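Putative acetyltransferase Sthe_0691 (Sphaerobacter thermophilus, PDB 3SHP) probably transfers an acetyl group from acetyl-coenzyme A to an acceptor that is not established, as expected of an enzyme with the GNAT fold. Local coordinates at residues A[132-137]-A[162-167]; A[147-152]-A[158-163]. All blocks are in the same frame, centred on the assembly; numbering follows the deposited sequence.

Contact 1: A[132-137]-A[162-167]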
loop_
_atom_site.group_PDB
_atom_site.type_symbol
_atom_site.label_atom_id
_atom_site.label_comp_id
_atom_site.label_asym_id
_atom_site.label_seq_id
_atom_site.Cartn_x
_atom_site.Cartn_y
_atom_site.Cartn_z
ATOM N N ARG A 132 -6.585 8.805 33.889
ATOM C CA ARG A 132 -7.816 9.440 34.290
ATOM C C ARG A 132 -9.026 8.667 33.790
ATOM O O ARG A 132 -9.989 8.490 34.524
ATOM C CB ARG A 132 -7.827 10.878 33.804
ATOM C CG ARG A 132 -6.726 11.687 34.459
ATOM C CD ARG A 132 -6.702 13.086 33.944
ATOM N NE ARG A 132 -5.451 13.766 34.283
ATOM C CZ ARG A 132 -5.222 14.411 35.430
ATOM N NH1 ARG A 132 -6.149 14.459 36.388
ATOM N NH2 ARG A 132 -4.050 15.009 35.627
ATOM N N THR A 133 -8.968 8.194 32.551
ATOM C CA THR A 133 -10.054 7.388 31.997
ATOM C C THR A 133 -10.210 6.066 32.780
ATOM O O THR A 133 -11.320 5.651 33.104
ATOM C CB THR A 133 -9.850 7.154 30.479
ATOM O OG1 THR A 133 -9.632 8.423 29.837
ATOM C CG2 THR A 133 -11.066 6.482 29.852
ATOM N N LEU A 134 -9.098 5.420 33.116
ATOM C CA LEU A 134 -9.177 4.228 33.973
ATOM C C LEU A 134 -9.856 4.569 35.308
ATOM O O LEU A 134 -10.726 3.817 35.787
ATOM C CB LEU A 134 -7.790 3.643 34.222
ATOM C CG LEU A 134 -7.128 3.057 32.969
ATOM C CD1 LEU A 134 -5.671 2.798 33.284
ATOM C CD2 LEU A 134 -7.841 1.764 32.507
ATOM N N ALA A 135 -9.464 5.705 35.899
ATOM C CA ALA A 135 -10.026 6.086 37.194
ATOM C C ALA A 135 -11.513 6.395 37.066
ATOM O O ALA A 135 -12.295 6.047 37.956
ATOM C CB ALA A 135 -9.266 7.251 37.799
ATOM N N ALA A 136 -11.913 7.023 35.954
ATOM C CA ALA A 136 -13.338 7.312 35.731
ATOM C C ALA A 136 -14.110 6.006 35.653
ATOM O O ALA A 136 -15.195 5.907 36.188
ATOM C CB ALA A 136 -13.554 8.151 34.461
ATOM N N ALA A 137 -13.539 4.998 35.002
ATOM C CA ALA A 137 -14.230 3.722 34.830
ATOM C C ALA A 137 -14.423 3.020 36.162
ATOM O O ALA A 137 -15.502 2.501 36.456
ATOM C CB ALA A 137 -13.465 2.830 33.864
ATOM N N LEU A 162 -7.022 -2.449 27.689
ATOM C CA LEU A 162 -7.791 -3.079 28.740
ATOM C C LEU A 162 -9.244 -2.984 28.379
ATOM O O LEU A 162 -9.653 -2.004 27.770
ATOM C CB LEU A 162 -7.545 -2.378 30.081
ATOM C CG LEU A 162 -6.085 -2.311 30.556
ATOM C CD1 LEU A 162 -5.958 -1.627 31.937
ATOM C CD2 LEU A 162 -5.530 -3.706 30.593
ATOM N N ILE A 163 -10.023 -4.001 28.742
ATOM C CA ILE A 163 -11.471 -3.970 28.564
ATOM C C ILE A 163 -12.123 -3.967 29.935
ATOM O O ILE A 163 -11.967 -4.923 30.716
ATOM C CB ILE A 163 -11.998 -5.195 27.803
ATOM C CG1 ILE A 163 -11.195 -5.441 26.521
ATOM C CG2 ILE A 163 -13.507 -5.053 27.551
ATOM C CD1 ILE A 163 -11.401 -4.370 25.434
ATOM N N TYR A 164 -12.843 -2.886 30.224
ATOM C CA TYR A 164 -13.534 -2.725 31.492
ATOM C C TYR A 164 -14.989 -3.081 31.272
ATOM O O TYR A 164 -15.557 -2.751 30.228
ATOM C CB TYR A 164 -13.412 -1.271 31.997
ATOM C CG TYR A 164 -12.197 -1.054 32.865
ATOM C CD1 TYR A 164 -10.913 -1.133 32.326
ATOM C CD2 TYR A 164 -12.328 -0.777 34.223
ATOM C CE1 TYR A 164 -9.794 -0.962 33.116
ATOM C CE2 TYR A 164 -11.200 -0.586 35.036
ATOM C CZ TYR A 164 -9.945 -0.670 34.463
ATOM O OH TYR A 164 -8.811 -0.481 35.222
ATOM N N GLN A 165 -15.583 -3.740 32.266
ATOM C CA GLN A 165 -16.969 -4.208 32.185
ATOM C C GLN A 165 -17.720 -4.045 33.486
ATOM O O GLN A 165 -17.133 -4.085 34.573
ATOM C CB GLN A 165 -17.009 -5.682 31.758
ATOM C CG GLN A 165 -16.587 -5.893 30.296
ATOM C CD GLN A 165 -16.917 -7.300 29.789
ATOM O OE1 GLN A 165 -16.283 -8.291 30.190
ATOM N NE2 GLN A 165 -17.900 -7.391 28.904
ATOM N N ALA A 166 -19.021 -3.828 33.371
ATOM C CA ALA A 166 -19.929 -4.140 34.455
ATOM C C ALA A 166 -20.904 -5.161 33.901
ATOM O O ALA A 166 -21.463 -4.999 32.792
ATOM C CB ALA A 166 -20.643 -2.908 34.952
ATOM N N VAL A 167 -21.076 -6.231 34.663
ATOM C CA VAL A 167 -21.943 -7.320 34.283
ATOM C C VAL A 167 -22.935 -7.592 35.423
ATOM O O VAL A 167 -22.538 -7.897 36.556
ATOM C CB VAL A 167 -21.129 -8.583 33.942
ATOM C CG1 VAL A 167 -22.049 -9.770 33.600
ATOM C CG2 VAL A 167 -20.121 -8.300 32.794
#
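Leu134 reaches from the helix with its CD2 methyl approaching the Tyr164 ring obliquely, 3.4 Å from CE1, the two side chains crossing at about a right angle. The same methyl also reaches Leu162, lying 3.9 Å from its CD1. Nearly one turn further along the helix, the Ala137 CB sits 3.8 Å from Tyr164 CD2, so two helix side chains touch the ring at different atoms. With CG on the N side of the backbone (chi1 -90°), the ring projects toward the helix. Its OH passes Leu134 and is hydrogen-bonded to Glu138, which follows Ala137 in the helix. The helix and strand axes run nearly parallel, 15° apart and 10.3 Å at closest approach, consistent with a helix covering one face of the sheet in a GNAT-like fold. Ile126 of the neighbouring strand 121-127 also touches Leu134 and Ala137. Packing is tight here, whereas Ala135 points away from the strand and, like Arg132, lies at the surface; Leu134 itself is partly exposed. With an alanine in place of Tyr164, Leu134 and Ala137 would probably face a gap and Glu138 would lose its phenol partner. Contacts between the two segments are apolar, which implies that close fit, not charge, holds them together.

Contact 2: A[147-152]-A[158-163]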
loop_
_atom_site.group_PDB
_atom_site.type_symbol
_atom_site.label_atom_id
_atom_site.label_comp_id
_atom_site.label_asym_id
_atom_site.label_seq_id
_atom_site.Cartn_x
_atom_site.Cartn_y
_atom_site.Cartn_z
ATOM N N ARG A 147 -7.225 -8.205 29.413
ATOM C CA ARG A 147 -5.977 -7.543 29.074
ATOM C C ARG A 147 -5.565 -7.972 27.663
ATOM O O ARG A 147 -5.530 -9.177 27.361
ATOM C CB ARG A 147 -4.878 -7.951 30.049
ATOM C CG ARG A 147 -3.563 -7.235 29.782
ATOM C CD ARG A 147 -2.426 -7.759 30.668
ATOM N NE ARG A 147 -2.695 -7.699 32.109
ATOM C CZ ARG A 147 -2.501 -6.615 32.880
ATOM N NH1 ARG A 147 -2.055 -5.457 32.355
ATOM N NH2 ARG A 147 -2.757 -6.684 34.189
HETATM N N MSE A 148 -5.279 -6.995 26.807
HETATM C CA MSE A 148 -4.742 -7.258 25.488
HETATM C C MSE A 148 -3.328 -6.694 25.466
HETATM O O MSE A 148 -3.135 -5.475 25.338
HETATM C CB MSE A 148 -5.624 -6.598 24.428
HETATM C CG MSE A 148 -7.082 -7.134 24.426
HETATM SE SE MSE A 148 -8.117 -6.451 22.925
HETATM C CE MSE A 148 -7.033 -7.164 21.444
ATOM N N ARG A 149 -2.341 -7.565 25.629
ATOM C CA ARG A 149 -0.954 -7.105 25.841
ATOM C C ARG A 149 -0.367 -6.399 24.636
ATOM O O ARG A 149 -0.360 -6.928 23.533
ATOM C CB ARG A 149 -0.017 -8.206 26.360
ATOM C CG ARG A 149 -0.346 -8.614 27.802
ATOM C CD ARG A 149 0.587 -9.702 28.364
ATOM N NE ARG A 149 0.396 -11.005 27.712
ATOM C CZ ARG A 149 1.264 -11.556 26.864
ATOM N NH1 ARG A 149 2.398 -10.940 26.580
ATOM N NH2 ARG A 149 1.001 -12.736 26.307
ATOM N N GLU A 150 0.090 -5.183 24.878
ATOM C CA GLU A 150 0.827 -4.421 23.888
ATOM C C GLU A 150 0.051 -4.234 22.624
ATOM O O GLU A 150 0.614 -4.200 21.539
ATOM C CB GLU A 150 2.154 -5.098 23.609
ATOM C CG GLU A 150 3.004 -5.042 24.840
ATOM C CD GLU A 150 4.400 -5.148 24.494
ATOM O OE1 GLU A 150 4.758 -6.169 23.878
ATOM O OE2 GLU A 150 5.141 -4.214 24.801
ATOM N N ALA A 151 -1.258 -4.090 22.768
ATOM C CA ALA A 151 -2.115 -3.960 21.626
ATOM C C ALA A 151 -2.057 -2.560 21.037
ATOM O O ALA A 151 -2.393 -2.388 19.864
ATOM C CB ALA A 151 -3.556 -4.333 22.000
ATOM N N ILE A 152 -1.644 -1.560 21.820
ATOM C CA ILE A 152 -1.739 -0.159 21.397
ATOM C C ILE A 152 -0.350 0.443 21.152
ATOM O O ILE A 152 0.475 0.497 22.075
ATOM C CB ILE A 152 -2.501 0.723 22.456
ATOM C CG1 ILE A 152 -3.893 0.144 22.846
ATOM C CG2 ILE A 152 -2.648 2.166 21.968
ATOM C CD1 ILE A 152 -4.792 -0.178 21.670
ATOM N N ARG A 158 4.730 0.144 23.301
ATOM C CA ARG A 158 3.338 -0.248 23.154
ATOM C C ARG A 158 2.755 -0.435 24.530
ATOM O O ARG A 158 3.492 -0.725 25.465
ATOM C CB ARG A 158 3.225 -1.543 22.355
ATOM C CG ARG A 158 3.886 -1.449 20.971
ATOM C CD ARG A 158 3.599 -2.675 20.121
ATOM N NE ARG A 158 2.184 -2.800 19.743
ATOM C CZ ARG A 158 1.645 -2.243 18.667
ATOM N NH1 ARG A 158 2.404 -1.494 17.845
ATOM N NH2 ARG A 158 0.345 -2.430 18.416
ATOM N N VAL A 159 1.449 -0.226 24.664
ATOM C CA VAL A 159 0.769 -0.439 25.933
ATOM C C VAL A 159 -0.441 -1.358 25.749
ATOM O O VAL A 159 -0.947 -1.525 24.634
ATOM C CB VAL A 159 0.334 0.875 26.602
ATOM C CG1 VAL A 159 1.540 1.843 26.747
ATOM C CG2 VAL A 159 -0.809 1.506 25.847
ATOM N N ASP A 160 -0.888 -1.952 26.846
ATOM C CA ASP A 160 -1.996 -2.886 26.785
ATOM C C ASP A 160 -3.275 -2.147 26.491
ATOM O O ASP A 160 -3.473 -1.017 26.935
ATOM C CB ASP A 160 -2.177 -3.633 28.113
ATOM C CG ASP A 160 -0.942 -4.392 28.548
ATOM O OD1 ASP A 160 0.015 -4.560 27.764
ATOM O OD2 ASP A 160 -0.928 -4.818 29.712
ATOM N N LEU A 161 -4.164 -2.795 25.763
ATOM C CA LEU A 161 -5.554 -2.368 25.761
ATOM C C LEU A 161 -6.281 -3.156 26.845
ATOM O O LEU A 161 -6.177 -4.392 26.898
ATOM C CB LEU A 161 -6.215 -2.647 24.416
ATOM C CG LEU A 161 -7.657 -2.118 24.333
ATOM C CD1 LEU A 161 -7.664 -0.590 24.562
ATOM C CD2 LEU A 161 -8.372 -2.523 23.004
ATOM N N LEU A 162 -7.022 -2.449 27.689
ATOM C CA LEU A 162 -7.791 -3.079 28.740
ATOM C C LEU A 162 -9.244 -2.984 28.379
ATOM O O LEU A 162 -9.653 -2.004 27.770
ATOM C CB LEU A 162 -7.545 -2.378 30.081
ATOM C CG LEU A 162 -6.085 -2.311 30.556
ATOM C CD1 LEU A 162 -5.958 -1.627 31.937
ATOM C CD2 LEU A 162 -5.530 -3.706 30.593
ATOM N N ILE A 163 -10.023 -4.001 28.742
ATOM C CA ILE A 163 -11.471 -3.970 28.564
ATOM C C ILE A 163 -12.123 -3.967 29.935
ATOM O O ILE A 163 -11.967 -4.923 30.716
ATOM C CB ILE A 163 -11.998 -5.195 27.803
ATOM C CG1 ILE A 163 -11.195 -5.441 26.521
ATOM C CG2 ILE A 163 -13.507 -5.053 27.551
ATOM C CD1 ILE A 163 -11.401 -4.370 25.434
HETATM O O HOH W 1 6.497 -1.929 24.567
#
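Ile152, Arg158 and Leu161 bury the most surface here. Ile152 and Val159 exchange two backbone hydrogen bonds as an antiparallel hydrogen-bonded pair, and Ile152 CB lies 3.9 Å from Val159 CG2. The isoleucine then crosses to Leu161, its CG1 4.0 Å from the Leu161 CB. Leu161 is also approached by Ala151 CB and, at its CD2, by the selenium of Met148, a selenomethionine whose side chain runs alongside it. Arg158 turns back on the backbone of the facing segment, its chain bent at chi3 so that NE meets Glu150 O at 2.8 Å. That bond is nearly straight (174°) and lies in the guanidinium plane. NH2 adds a weak bond to Ala151 O, and the carbonyl carbon of Ile152 lies over one guanidinium face. These side-chain bonds occupy carbonyls beside a classic beta bulge, where Ala151 and Ile152 both face Val159. The register shifts by two between Met148 and Ile152, where the chain makes a type II turn from Met148 to Ala151, within a C-terminal hairpin of the kind seen in GNAT acetyltransferases. Asp160 bridges this irregularity with both oxygens. OD1 accepts Glu150 N at 3.0 Å; OD2 forms a salt bridge with Arg147 NH1 at 2.9 Å, lying at the guanidinium edge. A water joins Glu150 OE2 to Arg158 N. On the second subunit, Leu46 O receives Arg147 NH2, and Glu43 and Glu79 form salt bridges with Arg149.

Both contacts draw on strand 157-167 and share Leu162 and Ile163, yet they use different neighbours and lie about 13 Å apart between centres. Contact 1 is buried, its centre about 10 Å from that of the chain, and packs helix 131-139 onto a face of the sheet. Contact 2, its centre about 16 Å from the chain's, joins that strand edgewise to its partner 143-151 within the sheet and is only partly buried. The chemistry follows the place: the inner contact is apolar across its segments, while the outer one mixes backbone bonds, a salt bridge, a water and apolar side chains. The second subunit comes within reach of six residues there, against one in contact 1.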